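Local structure of photosystem II stability/assembly factor HCF136, chloroplastic (Cyanidioschyzon merolae, 5OJ3) at residues E117-D122 and N408-K413; G327-I332 and I366-F371. The protein is probably essential for photosystem II biogenesis, acting in assembly of an early intermediate that contains D2 and cytochrome b559. All coordinates share one frame; numbering follows the deposited sequence.

Interaction 1 (E117-D122 and N408-K413)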
loop_
_atom_site.group_PDB
_atom_site.type_symbol
_atom_site.label_atom_id
_atom_site.label_comp_id
_atom_site.label_asym_id
_atom_site.label_seq_id
_atom_site.Cartn_x
_atom_site.Cartn_y
_atom_site.Cartn_z
ATOM N N GLU A 117 13.880 2.311 17.170
ATOM C CA GLU A 117 12.668 3.038 17.523
ATOM C C GLU A 117 11.996 3.698 16.321
ATOM O O GLU A 117 11.047 4.465 16.498
ATOM C CB GLU A 117 12.985 4.098 18.582
ATOM N N SER A 118 12.463 3.417 15.108
ATOM C CA SER A 118 11.910 3.988 13.886
ATOM C C SER A 118 10.598 3.300 13.515
ATOM O O SER A 118 10.335 2.167 13.921
ATOM C CB SER A 118 12.933 3.852 12.760
ATOM O OG SER A 118 12.332 3.888 11.491
ATOM N N VAL A 119 9.772 3.979 12.707
ATOM C CA VAL A 119 8.490 3.407 12.294
ATOM C C VAL A 119 8.649 2.670 10.971
ATOM O O VAL A 119 9.205 3.204 10.003
ATOM C CB VAL A 119 7.365 4.461 12.223
ATOM C CG1 VAL A 119 7.718 5.659 11.374
ATOM C CG2 VAL A 119 6.061 3.797 11.725
ATOM N N LEU A 120 8.158 1.431 10.948
ATOM C CA LEU A 120 8.326 0.515 9.827
ATOM C C LEU A 120 7.375 0.867 8.689
ATOM O O LEU A 120 6.189 1.129 8.919
ATOM C CB LEU A 120 8.059 -0.914 10.292
ATOM C CG LEU A 120 8.726 -1.334 11.599
ATOM C CD1 LEU A 120 8.381 -2.763 11.907
ATOM C CD2 LEU A 120 10.222 -1.167 11.529
ATOM N N PHE A 121 7.893 0.881 7.460
ATOM C CA PHE A 121 7.093 1.304 6.320
ATOM C C PHE A 121 6.789 0.212 5.310
ATOM O O PHE A 121 5.715 0.248 4.705
ATOM C CB PHE A 121 7.768 2.473 5.600
ATOM C CG PHE A 121 7.318 3.801 6.103
ATOM C CD1 PHE A 121 7.666 4.233 7.370
ATOM C CD2 PHE A 121 6.484 4.594 5.332
ATOM C CE1 PHE A 121 7.229 5.453 7.843
ATOM C CE2 PHE A 121 6.033 5.804 5.804
ATOM C CZ PHE A 121 6.411 6.244 7.058
ATOM N N ASP A 122 7.687 -0.746 5.095
ATOM C CA ASP A 122 7.389 -1.824 4.162
ATOM C C ASP A 122 8.324 -2.998 4.403
ATOM O O ASP A 122 9.404 -2.859 4.983
ATOM C CB ASP A 122 7.488 -1.365 2.705
ATOM C CG ASP A 122 6.763 -2.297 1.754
ATOM O OD1 ASP A 122 5.982 -3.143 2.239
ATOM O OD2 ASP A 122 6.979 -2.197 0.527
ATOM N N ASN A 408 1.300 2.268 17.839
ATOM C CA ASN A 408 0.445 2.501 16.686
ATOM C C ASN A 408 0.665 1.436 15.616
ATOM O O ASN A 408 1.768 0.908 15.459
ATOM C CB ASN A 408 0.723 3.884 16.097
ATOM C CG ASN A 408 0.317 5.008 17.033
ATOM O OD1 ASN A 408 -0.585 4.854 17.857
ATOM N ND2 ASN A 408 0.995 6.144 16.918
ATOM N N LEU A 409 -0.403 1.123 14.881
ATOM C CA LEU A 409 -0.384 0.083 13.855
ATOM C C LEU A 409 -0.869 0.681 12.542
ATOM O O LEU A 409 -2.009 1.147 12.458
ATOM C CB LEU A 409 -1.250 -1.109 14.266
ATOM C CG LEU A 409 -0.774 -1.808 15.540
ATOM C CD1 LEU A 409 -1.593 -3.050 15.816
ATOM C CD2 LEU A 409 0.701 -2.161 15.418
ATOM N N TYR A 410 -0.014 0.649 11.515
ATOM C CA TYR A 410 -0.267 1.397 10.291
ATOM C C TYR A 410 -0.517 0.546 9.053
ATOM O O TYR A 410 -1.179 1.028 8.128
ATOM C CB TYR A 410 0.910 2.340 9.993
ATOM C CG TYR A 410 1.105 3.446 11.008
ATOM C CD1 TYR A 410 0.027 3.980 11.702
ATOM C CD2 TYR A 410 2.371 3.951 11.275
ATOM C CE1 TYR A 410 0.204 4.990 12.631
ATOM C CE2 TYR A 410 2.558 4.960 12.202
ATOM C CZ TYR A 410 1.473 5.476 12.877
ATOM O OH TYR A 410 1.658 6.480 13.800
ATOM N N LYS A 411 -0.019 -0.688 9.001
ATOM C CA LYS A 411 0.025 -1.399 7.730
ATOM C C LYS A 411 0.019 -2.903 7.968
ATOM O O LYS A 411 0.735 -3.401 8.840
ATOM C CB LYS A 411 1.263 -0.987 6.928
ATOM C CG LYS A 411 1.295 -1.471 5.489
ATOM C CD LYS A 411 2.663 -1.204 4.877
ATOM C CE LYS A 411 2.974 -2.158 3.737
ATOM N NZ LYS A 411 2.028 -1.973 2.604
ATOM N N ILE A 412 -0.781 -3.617 7.178
ATOM C CA ILE A 412 -0.824 -5.075 7.192
ATOM C C ILE A 412 -0.508 -5.589 5.794
ATOM O O ILE A 412 -0.999 -5.051 4.795
ATOM C CB ILE A 412 -2.189 -5.607 7.675
ATOM C CG1 ILE A 412 -2.680 -4.802 8.882
ATOM C CG2 ILE A 412 -2.098 -7.091 8.007
ATOM C CD1 ILE A 412 -3.928 -5.368 9.535
ATOM N N LYS A 413 0.306 -6.643 5.730
ATOM C CA LYS A 413 0.771 -7.218 4.470
ATOM C C LYS A 413 0.889 -8.727 4.594
ATOM O O LYS A 413 1.604 -9.223 5.468
ATOM C CB LYS A 413 2.114 -6.607 4.070
ATOM C CG LYS A 413 2.550 -6.884 2.652
ATOM C CD LYS A 413 3.886 -6.238 2.392
ATOM C CE LYS A 413 4.168 -6.168 0.909
ATOM N NZ LYS A 413 4.921 -4.920 0.599
#
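The Tyr410 ring meets Val119 at its edge: methyl CG2 sits near the ring plane, 3.7 Å from Tyr410 CD2 and equally close to CE2. Val119 has that methyl anti to its backbone N, and the two side chains cross at about a right angle. Beside them, the Phe121 ring has the carbonyl O of Val119, from its own segment, in plane at its edge. The third flat group, the carboxylate of Asp122, carries the polar end of the contact. With CG anti to the backbone N (chi1 -161°), it reaches across to Lys413, whose NZ donates to the syn lone pair of OD1 at 2.6 Å and completes a salt bridge. The same NZ also bonds to the carbonyl of Ile123, while Asp122 OD2 accepts from Val173 N on strand 169-176. Between these two ends, the Lys411 chain runs extended as far as CE, which lays CD 3.4 Å from Phe121 O. A bend at chi4 then turns NZ, which stays 4.1 Å from Asp122 OD1, beyond a salt bridge.

The seam lies where the beta-propeller closes: the last blade is completed by the N-terminal strand 109-111, a Velcro closure. The innermost strands of the first and last blades run the same way, their local axes inclined by 31° and 7.9 Å apart at closest approach. Classic beta bulges interrupt both strands, Phe121 and Asp122 facing Val136, and Tyr410 and Lys411 facing Leu423. Between the two strands no backbone hydrogen bond forms, so side chains make most of the contact, although Leu120 pairs by its backbone with Gly424 of the last blade. With two lysines nearby and bonds to both oxygens, Asp122 is likely to stay ionised, and its carboxylate ties the last blade to the first and, through Val173, to the second.

Interaction 2 (G327-I332 and I366-F371)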
loop_
_atom_site.group_PDB
_atom_site.type_symbol
_atom_site.label_atom_id
_atom_site.label_comp_id
_atom_site.label_asym_id
_atom_site.label_seq_id
_atom_site.Cartn_x
_atom_site.Cartn_y
_atom_site.Cartn_z
ATOM N N GLY A 327 -12.712 -7.032 -5.912
ATOM C CA GLY A 327 -13.371 -5.823 -5.471
ATOM C C GLY A 327 -12.413 -4.844 -4.826
ATOM O O GLY A 327 -11.208 -5.072 -4.727
ATOM N N ILE A 328 -12.984 -3.727 -4.380
ATOM C CA ILE A 328 -12.261 -2.642 -3.728
ATOM C C ILE A 328 -12.786 -2.507 -2.308
ATOM O O ILE A 328 -13.987 -2.672 -2.066
ATOM C CB ILE A 328 -12.433 -1.305 -4.483
ATOM C CG1 ILE A 328 -12.105 -1.467 -5.967
ATOM C CG2 ILE A 328 -11.591 -0.211 -3.856
ATOM C CD1 ILE A 328 -12.594 -0.315 -6.821
ATOM N N TRP A 329 -11.891 -2.207 -1.373
ATOM C CA TRP A 329 -12.269 -1.799 -0.030
ATOM C C TRP A 329 -11.913 -0.331 0.158
ATOM O O TRP A 329 -10.988 0.188 -0.472
ATOM C CB TRP A 329 -11.571 -2.644 1.042
ATOM C CG TRP A 329 -10.073 -2.540 1.028
ATOM C CD1 TRP A 329 -9.199 -3.375 0.397
ATOM C CD2 TRP A 329 -9.272 -1.540 1.676
ATOM N NE1 TRP A 329 -7.907 -2.961 0.613
ATOM C CE2 TRP A 329 -7.925 -1.835 1.392
ATOM C CE3 TRP A 329 -9.566 -0.423 2.466
ATOM C CZ2 TRP A 329 -6.872 -1.056 1.871
ATOM C CZ3 TRP A 329 -8.520 0.349 2.939
ATOM C CH2 TRP A 329 -7.191 0.030 2.640
ATOM N N GLU A 330 -12.658 0.337 1.030
ATOM C CA GLU A 330 -12.391 1.731 1.346
ATOM C C GLU A 330 -12.561 1.940 2.840
ATOM O O GLU A 330 -13.315 1.225 3.506
ATOM C CB GLU A 330 -13.311 2.687 0.574
ATOM C CG GLU A 330 -14.759 2.671 1.024
ATOM C CD GLU A 330 -15.627 3.593 0.192
ATOM O OE1 GLU A 330 -15.114 4.161 -0.795
ATOM O OE2 GLU A 330 -16.823 3.745 0.518
ATOM N N THR A 331 -11.842 2.928 3.358
ATOM C CA THR A 331 -11.946 3.323 4.752
ATOM C C THR A 331 -12.386 4.772 4.820
ATOM O O THR A 331 -11.757 5.647 4.218
ATOM C CB THR A 331 -10.605 3.168 5.469
ATOM O OG1 THR A 331 -10.381 1.790 5.791
ATOM C CG2 THR A 331 -10.589 4.007 6.734
ATOM N N ILE A 332 -13.452 5.019 5.540
ATOM C CA ILE A 332 -14.008 6.354 5.651
ATOM C C ILE A 332 -13.496 6.947 6.958
ATOM O O ILE A 332 -13.253 6.222 7.933
ATOM C CB ILE A 332 -15.548 6.290 5.595
ATOM C CG1 ILE A 332 -16.039 5.482 4.380
ATOM C CG2 ILE A 332 -16.127 7.656 5.485
ATOM C CD1 ILE A 332 -15.389 5.835 3.044
ATOM N N ILE A 366 -10.162 3.528 10.665
ATOM C CA ILE A 366 -9.422 2.386 10.144
ATOM C C ILE A 366 -8.201 2.917 9.408
ATOM O O ILE A 366 -8.257 3.976 8.771
ATOM C CB ILE A 366 -10.303 1.531 9.214
ATOM C CG1 ILE A 366 -11.618 1.133 9.895
ATOM C CG2 ILE A 366 -9.548 0.284 8.753
ATOM C CD1 ILE A 366 -11.446 0.273 11.117
ATOM N N LEU A 367 -7.079 2.211 9.518
ATOM C CA LEU A 367 -5.854 2.653 8.868
ATOM C C LEU A 367 -5.412 1.763 7.719
ATOM O O LEU A 367 -4.792 2.264 6.778
ATOM C CB LEU A 367 -4.719 2.761 9.894
ATOM C CG LEU A 367 -5.038 3.686 11.074
ATOM C CD1 LEU A 367 -4.065 3.490 12.223
ATOM C CD2 LEU A 367 -5.059 5.143 10.633
ATOM N N ASP A 368 -5.717 0.467 7.760
ATOM C CA ASP A 368 -5.450 -0.424 6.637
ATOM C C ASP A 368 -6.227 -1.720 6.832
ATOM O O ASP A 368 -6.492 -2.136 7.966
ATOM C CB ASP A 368 -3.951 -0.719 6.482
ATOM C CG ASP A 368 -3.660 -1.671 5.333
ATOM O OD1 ASP A 368 -2.694 -2.456 5.433
ATOM O OD2 ASP A 368 -4.405 -1.639 4.330
ATOM N N VAL A 369 -6.581 -2.350 5.713
ATOM C CA VAL A 369 -7.352 -3.586 5.690
ATOM C C VAL A 369 -6.634 -4.580 4.785
ATOM O O VAL A 369 -6.155 -4.213 3.706
ATOM C CB VAL A 369 -8.795 -3.343 5.197
ATOM C CG1 VAL A 369 -9.513 -4.662 4.944
ATOM C CG2 VAL A 369 -9.562 -2.490 6.196
ATOM N N ALA A 370 -6.552 -5.835 5.227
ATOM C CA ALA A 370 -5.847 -6.871 4.483
ATOM C C ALA A 370 -6.580 -8.196 4.625
ATOM O O ALA A 370 -7.014 -8.562 5.719
ATOM C CB ALA A 370 -4.401 -7.023 4.968
ATOM N N PHE A 371 -6.718 -8.907 3.507
ATOM C CA PHE A 371 -7.365 -10.211 3.480
ATOM C C PHE A 371 -6.322 -11.320 3.511
ATOM O O PHE A 371 -5.312 -11.255 2.804
ATOM C CB PHE A 371 -8.243 -10.384 2.236
ATOM C CG PHE A 371 -9.504 -9.556 2.246
ATOM C CD1 PHE A 371 -9.477 -8.202 2.536
ATOM C CD2 PHE A 371 -10.729 -10.152 1.983
ATOM C CE1 PHE A 371 -10.642 -7.452 2.543
ATOM C CE2 PHE A 371 -11.898 -9.409 1.997
ATOM C CZ PHE A 371 -11.853 -8.059 2.279
#
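Strands 328-332 and 366-371 run antiparallel, at 171°, yet no hydrogen bond joins them: their axes come no closer than 7.2 Å, because they belong to neighbouring blades of the seven-bladed beta-propeller and pack face against face. Strand 366-371 is the innermost of its blade, and 328-332 is second from the inside in the blade before it. The spacing is uneven, with Trp329 CA 7.8 Å from Val369 CA but Thr331 CA only 6.0 Å from Ile366 CA, so the wider end holds the indole and the narrower end a threonine.

Trp329 has its CG wedged between backbone N and C (chi1 62°), which lays one ring face against Val369. The valine CB stands over the six-membered ring, 4.0 Å from its centroid and 12° off the normal, a CH-pi contact. The indole and the valine run antiparallel alongside each other, and Val369 in turn rests on Val377 and Ala379 of its own blade. An alanine in place of Trp329 would remove the whole indole and would probably leave Val369 without its main packing surface from the neighbouring blade.

Farther along, Thr331 crosses Ile366 at about a right angle. Its CG2, anti to the backbone N, lies against the Ile366 carbonyl and CB, while OG1 touches Ile366 CG2 at 3.4 Å. Asp368 has its CB turned away from 327-332, but one carboxylate oxygen comes back to the indole. The other, OD1, accepts a hydrogen bond from Ile412 N in the following blade. OD2 takes a weak bond from Val369 N at 2.7 Å and lies 3.5 Å from Trp329 CZ2, approaching the ring obliquely.

Both contacts join successive blades, but at different depths and by different chemistry. Interaction 2 is buried and mainly apolar, setting a second strand against the next blade's innermost strand. Interaction 1 lies at the surface, between two innermost strands, and depends on charge as well as on an apolar edge. Their centres are 16 Å apart, and they meet at the border between strands 366-371 and 409-414, where Asp368 of interaction 2 holds the strand that interaction 1 uses. The two aspartates thus play similar parts: each accepts a backbone N-H from the innermost strand of the blade that follows, and together the contacts connect four consecutive blades around the ring closure.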